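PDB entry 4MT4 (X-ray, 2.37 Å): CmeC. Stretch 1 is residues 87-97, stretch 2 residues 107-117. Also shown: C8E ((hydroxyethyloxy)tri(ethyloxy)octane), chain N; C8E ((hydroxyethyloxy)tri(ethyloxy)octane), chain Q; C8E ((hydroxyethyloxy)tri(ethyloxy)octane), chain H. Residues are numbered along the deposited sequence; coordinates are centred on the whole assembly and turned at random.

Stretch 1, residues 87-97: GSASGSRAKTA
Stretch 2, residues 107-117: EVSYGNDFKMG

How do the two stretches of CmeC run and pair? Residues 87-96 and 109-117 form antiparallel strands, their directions 174° apart and their axes 4.6 Å apart at closest approach, with extended backbones (Ser90 phi/psi -144/156, Phe114 -116/132). Ser88, Ser90, Ser92, Ala94 and Thr96 make hydrogen-bonded pairs with Gly117, Lys115, Asp113, Gly111 and Ser109, at CA-CA distances of 5.0 to 5.7 Å. The pairs between them, such as Ala89 with Met116, are not hydrogen-bonded and lie closer, at 4.2 to 4.6 Å.

Which backbone atoms bind them? Each hydrogen-bonded pair closes a two-bond ring: Ser90 N to Lys115 O is 3.0 Å and Lys115 N to Ser90 O 2.9 Å, while Thr96 N to Ser109 O, at 2.7 Å, is the shortest. CA-H...O contacts fill the gaps, as from Met116 CA to Ser88 O, 3.2 Å.

What do the side chains add on the face of Arg93, Lys95, Tyr110, Asn112 and Phe114? Arg93 (chi1-chi3 all t) stretches out until its NH1 donates to Asn112 OD1 at 3.0 Å, near the guanidinium plane; Asn112 is m. Lys95 (t, t, p, t) lays CD 3.4 Å from Tyr110 OH, and its CG packs 3.6 Å from Val108 CG1. Gly91 leaves space for Phe114 (m), whose CD1 sits 3.7 Å from Gly91 CA; an ideal CB there would be only 3.1 Å from CD1. Detergent joins this face: Asn112 ND2 donates to O21 of C8E chain N at 3.1 Å.

What occupies the face of the serines? Ser88, Ser90 and Ser92 are all p, small and polar on a partly exposed surface. Ser90 OG lies 3.3 Å from Lys115 CB and 2.9 Å from water 1 O, which donates to Asp113 O at 2.6 Å. Together the stretches bury 864 Å².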

# COMPACT_ATOMS: atom_id res chain seq x y z
N GLY B 87 -4.39 -33.35 32.18
CA GLY B 87 -4.15 -33.80 33.54
C GLY B 87 -4.31 -32.64 34.49
O GLY B 87 -4.05 -31.49 34.13
N SER B 88 -4.76 -32.92 35.71
CA SER B 88 -4.99 -31.87 36.69
C SER B 88 -4.71 -32.34 38.11
O SER B 88 -4.91 -33.51 38.45
CB SER B 88 -6.42 -31.35 36.60
OG SER B 88 -7.35 -32.35 36.97
N ALA B 89 -4.23 -31.42 38.94
CA ALA B 89 -3.99 -31.68 40.35
C ALA B 89 -4.19 -30.39 41.13
O ALA B 89 -3.68 -29.34 40.74
CB ALA B 89 -2.59 -32.24 40.57
N SER B 90 -4.93 -30.46 42.23
CA SER B 90 -5.25 -29.27 42.99
C SER B 90 -5.30 -29.53 44.49
O SER B 90 -5.54 -30.66 44.93
CB SER B 90 -6.58 -28.67 42.53
OG SER B 90 -7.62 -29.63 42.61
N GLY B 91 -5.08 -28.48 45.27
CA GLY B 91 -5.16 -28.55 46.71
C GLY B 91 -5.63 -27.22 47.26
O GLY B 91 -5.17 -26.17 46.83
N SER B 92 -6.57 -27.26 48.20
CA SER B 92 -7.13 -26.04 48.76
C SER B 92 -7.57 -26.21 50.21
O SER B 92 -8.01 -27.29 50.62
CB SER B 92 -8.31 -25.56 47.92
OG SER B 92 -9.33 -26.54 47.86
N ARG B 93 -7.42 -25.15 50.99
CA ARG B 93 -7.87 -25.13 52.37
C ARG B 93 -8.82 -23.96 52.57
O ARG B 93 -8.62 -22.89 51.99
CB ARG B 93 -6.67 -25.01 53.32
CG ARG B 93 -7.05 -24.89 54.79
CD ARG B 93 -5.88 -25.23 55.69
NE ARG B 93 -6.22 -25.13 57.10
CZ ARG B 93 -6.83 -26.08 57.80
NH1 ARG B 93 -7.18 -27.22 57.21
NH2 ARG B 93 -7.10 -25.89 59.08
N ALA B 94 -9.87 -24.16 53.37
CA ALA B 94 -10.88 -23.13 53.55
C ALA B 94 -11.42 -23.07 54.97
O ALA B 94 -11.70 -24.09 55.59
CB ALA B 94 -12.02 -23.34 52.57
N LYS B 95 -11.56 -21.85 55.48
CA LYS B 95 -12.28 -21.62 56.72
C LYS B 95 -13.72 -21.25 56.40
O LYS B 95 -14.03 -20.10 56.10
CB LYS B 95 -11.63 -20.52 57.56
CG LYS B 95 -12.37 -20.22 58.86
CD LYS B 95 -11.70 -19.13 59.68
CE LYS B 95 -12.10 -17.74 59.22
NZ LYS B 95 -11.49 -16.69 60.08
N THR B 96 -14.60 -22.24 56.45
CA THR B 96 -16.01 -22.01 56.15
C THR B 96 -16.69 -21.35 57.35
O THR B 96 -16.61 -21.85 58.47
CB THR B 96 -16.73 -23.32 55.79
OG1 THR B 96 -16.15 -23.87 54.60
CG2 THR B 96 -18.21 -23.07 55.56
N ALA B 97 -17.33 -20.22 57.10
CA ALA B 97 -17.96 -19.44 58.16
C ALA B 97 -19.11 -20.20 58.80
O ALA B 97 -19.66 -21.13 58.22
CB ALA B 97 -18.45 -18.11 57.61
N GLU B 107 -20.58 -24.22 63.91
CA GLU B 107 -19.23 -23.88 64.34
C GLU B 107 -18.36 -23.54 63.14
O GLU B 107 -18.70 -23.89 62.00
CB GLU B 107 -18.61 -25.04 65.13
CG GLU B 107 -19.43 -25.52 66.31
CD GLU B 107 -19.13 -26.96 66.70
OE1 GLU B 107 -17.94 -27.30 66.87
OE2 GLU B 107 -20.09 -27.75 66.83
N VAL B 108 -17.26 -22.85 63.38
CA VAL B 108 -16.29 -22.56 62.33
C VAL B 108 -15.72 -23.87 61.79
O VAL B 108 -15.34 -24.75 62.56
CB VAL B 108 -15.15 -21.66 62.84
CG1 VAL B 108 -14.13 -21.42 61.75
CG2 VAL B 108 -15.71 -20.34 63.35
N SER B 109 -15.68 -24.01 60.47
CA SER B 109 -15.25 -25.26 59.85
C SER B 109 -14.01 -25.09 58.98
O SER B 109 -14.05 -24.43 57.94
CB SER B 109 -16.38 -25.86 59.02
OG SER B 109 -16.00 -27.09 58.44
N TYR B 110 -12.90 -25.70 59.40
CA TYR B 110 -11.69 -25.75 58.60
C TYR B 110 -11.64 -27.09 57.86
O TYR B 110 -11.88 -28.13 58.46
CB TYR B 110 -10.44 -25.57 59.46
CG TYR B 110 -10.40 -24.28 60.24
CD1 TYR B 110 -11.00 -24.18 61.49
CD2 TYR B 110 -9.77 -23.15 59.73
CE1 TYR B 110 -10.97 -23.00 62.21
CE2 TYR B 110 -9.73 -21.97 60.44
CZ TYR B 110 -10.33 -21.90 61.68
OH TYR B 110 -10.30 -20.72 62.40
N GLY B 111 -11.34 -27.05 56.57
CA GLY B 111 -11.31 -28.26 55.77
C GLY B 111 -10.43 -28.17 54.53
O GLY B 111 -10.13 -27.08 54.05
N ASN B 112 -10.03 -29.33 54.02
CA ASN B 112 -9.18 -29.39 52.84
C ASN B 112 -9.84 -30.14 51.70
O ASN B 112 -10.84 -30.83 51.90
CB ASN B 112 -7.83 -30.03 53.18
CG ASN B 112 -7.06 -29.25 54.21
OD1 ASN B 112 -7.17 -28.03 54.30
ND2 ASN B 112 -6.27 -29.96 55.02
N ASP B 113 -9.27 -30.01 50.51
CA ASP B 113 -9.75 -30.72 49.33
C ASP B 113 -8.63 -30.92 48.32
O ASP B 113 -8.09 -29.96 47.77
CB ASP B 113 -10.91 -29.96 48.68
CG ASP B 113 -11.62 -30.78 47.61
OD1 ASP B 113 -11.67 -32.02 47.75
OD2 ASP B 113 -12.12 -30.18 46.64
N PHE B 114 -8.27 -32.18 48.09
CA PHE B 114 -7.21 -32.50 47.14
C PHE B 114 -7.76 -33.31 45.97
O PHE B 114 -8.48 -34.28 46.17
CB PHE B 114 -6.08 -33.27 47.84
CG PHE B 114 -5.44 -32.51 48.96
CD1 PHE B 114 -4.43 -31.60 48.71
CD2 PHE B 114 -5.84 -32.71 50.27
CE1 PHE B 114 -3.83 -30.90 49.74
CE2 PHE B 114 -5.24 -32.02 51.31
CZ PHE B 114 -4.24 -31.11 51.04
N LYS B 115 -7.42 -32.89 44.76
CA LYS B 115 -7.88 -33.58 43.55
C LYS B 115 -6.73 -33.93 42.62
O LYS B 115 -5.67 -33.29 42.65
CB LYS B 115 -8.91 -32.71 42.81
CG LYS B 115 -10.18 -32.43 43.60
CD LYS B 115 -11.09 -31.48 42.83
CE LYS B 115 -12.39 -31.23 43.58
NZ LYS B 115 -13.23 -30.22 42.87
N MET B 116 -6.95 -34.94 41.78
CA MET B 116 -5.95 -35.42 40.83
C MET B 116 -6.57 -36.42 39.86
O MET B 116 -7.19 -37.39 40.29
CB MET B 116 -4.76 -36.06 41.56
CG MET B 116 -3.73 -36.68 40.62
SD MET B 116 -2.54 -37.74 41.46
CE MET B 116 -1.84 -36.60 42.65
N GLY B 117 -6.40 -36.19 38.56
CA GLY B 117 -6.91 -37.12 37.57
C GLY B 117 -6.86 -36.64 36.13
O GLY B 117 -6.39 -35.53 35.85
C1 C8E N . 4.28 -19.01 46.27
C2 C8E N . 3.98 -20.47 46.36
C3 C8E N . 3.00 -20.91 47.39
C4 C8E N . 2.47 -22.30 47.30
C5 C8E N . 1.13 -22.56 47.90
C6 C8E N . 0.25 -23.53 47.20
C7 C8E N . -1.22 -23.44 47.47
C8 C8E N . -1.91 -24.68 47.93
O9 C8E N . -2.44 -24.68 49.20
C10 C8E N . -3.38 -25.63 49.54
C11 C8E N . -3.68 -25.82 50.98
O12 C8E N . -2.72 -26.43 51.75
C13 C8E N . -3.10 -27.45 52.60
C14 C8E N . -2.26 -27.67 53.82
O15 C8E N . -2.53 -28.78 54.58
C16 C8E N . -2.45 -30.03 53.99
C17 C8E N . -2.83 -31.20 54.82
O18 C8E N . -3.24 -32.34 54.17
C19 C8E N . -3.92 -33.31 54.88
C20 C8E N . -4.93 -32.86 55.88
O21 C8E N . -6.27 -33.00 55.57
C1 C8E Q . -13.08 -48.19 37.75
C2 C8E Q . -12.06 -47.30 37.11
C3 C8E Q . -10.62 -47.59 37.37
C4 C8E Q . -9.85 -46.59 38.16
C5 C8E Q . -8.43 -46.36 37.79
C6 C8E Q . -7.72 -45.23 38.45
C7 C8E Q . -6.66 -44.52 37.67
C8 C8E Q . -6.32 -43.14 38.11
O9 C8E Q . -5.78 -42.27 37.18
C10 C8E Q . -5.57 -40.96 37.55
C11 C8E Q . -4.27 -40.33 37.15
O12 C8E Q . -4.10 -39.00 37.46
C13 C8E Q . -3.38 -38.18 36.62
C14 C8E Q . -2.48 -37.17 37.24
O15 C8E Q . -2.49 -35.89 36.72
C16 C8E Q . -1.30 -35.27 36.46
C17 C8E Q . -1.25 -33.78 36.54
O18 C8E Q . -0.01 -33.17 36.53
C19 C8E Q . 1.01 -33.68 35.74
C20 C8E Q . 2.17 -34.32 36.42
O21 C8E Q . 2.99 -35.14 35.67
C1 C8E H . -4.14 -9.63 51.92
C2 C8E H . -4.20 -10.06 53.35
C3 C8E H . -4.30 -11.52 53.63
C4 C8E H . -4.50 -11.93 55.05
C5 C8E H . -4.36 -13.37 55.37
C6 C8E H . -4.99 -13.86 56.63
C7 C8E H . -4.70 -15.26 57.03
C8 C8E H . -5.51 -15.85 58.13
O9 C8E H . -4.87 -16.75 58.95
C10 C8E H . -5.60 -17.77 59.54
C11 C8E H . -4.90 -18.61 60.54
O12 C8E H . -5.65 -19.56 61.21
C13 C8E H . -6.98 -19.34 61.46
C14 C8E H . -7.42 -19.19 62.88
O15 C8E H . -7.27 -17.95 63.47
C16 C8E H . -7.69 -17.77 64.77
C17 C8E H . -9.07 -18.23 65.11
O18 C8E H . -10.02 -17.27 65.38
C19 C8E H . -9.97 -16.05 64.74
C20 C8E H . -10.68 -15.92 63.43
O21 C8E H . -10.75 -14.66 62.86
O HOH W 1 -8.51 -29.04 45.33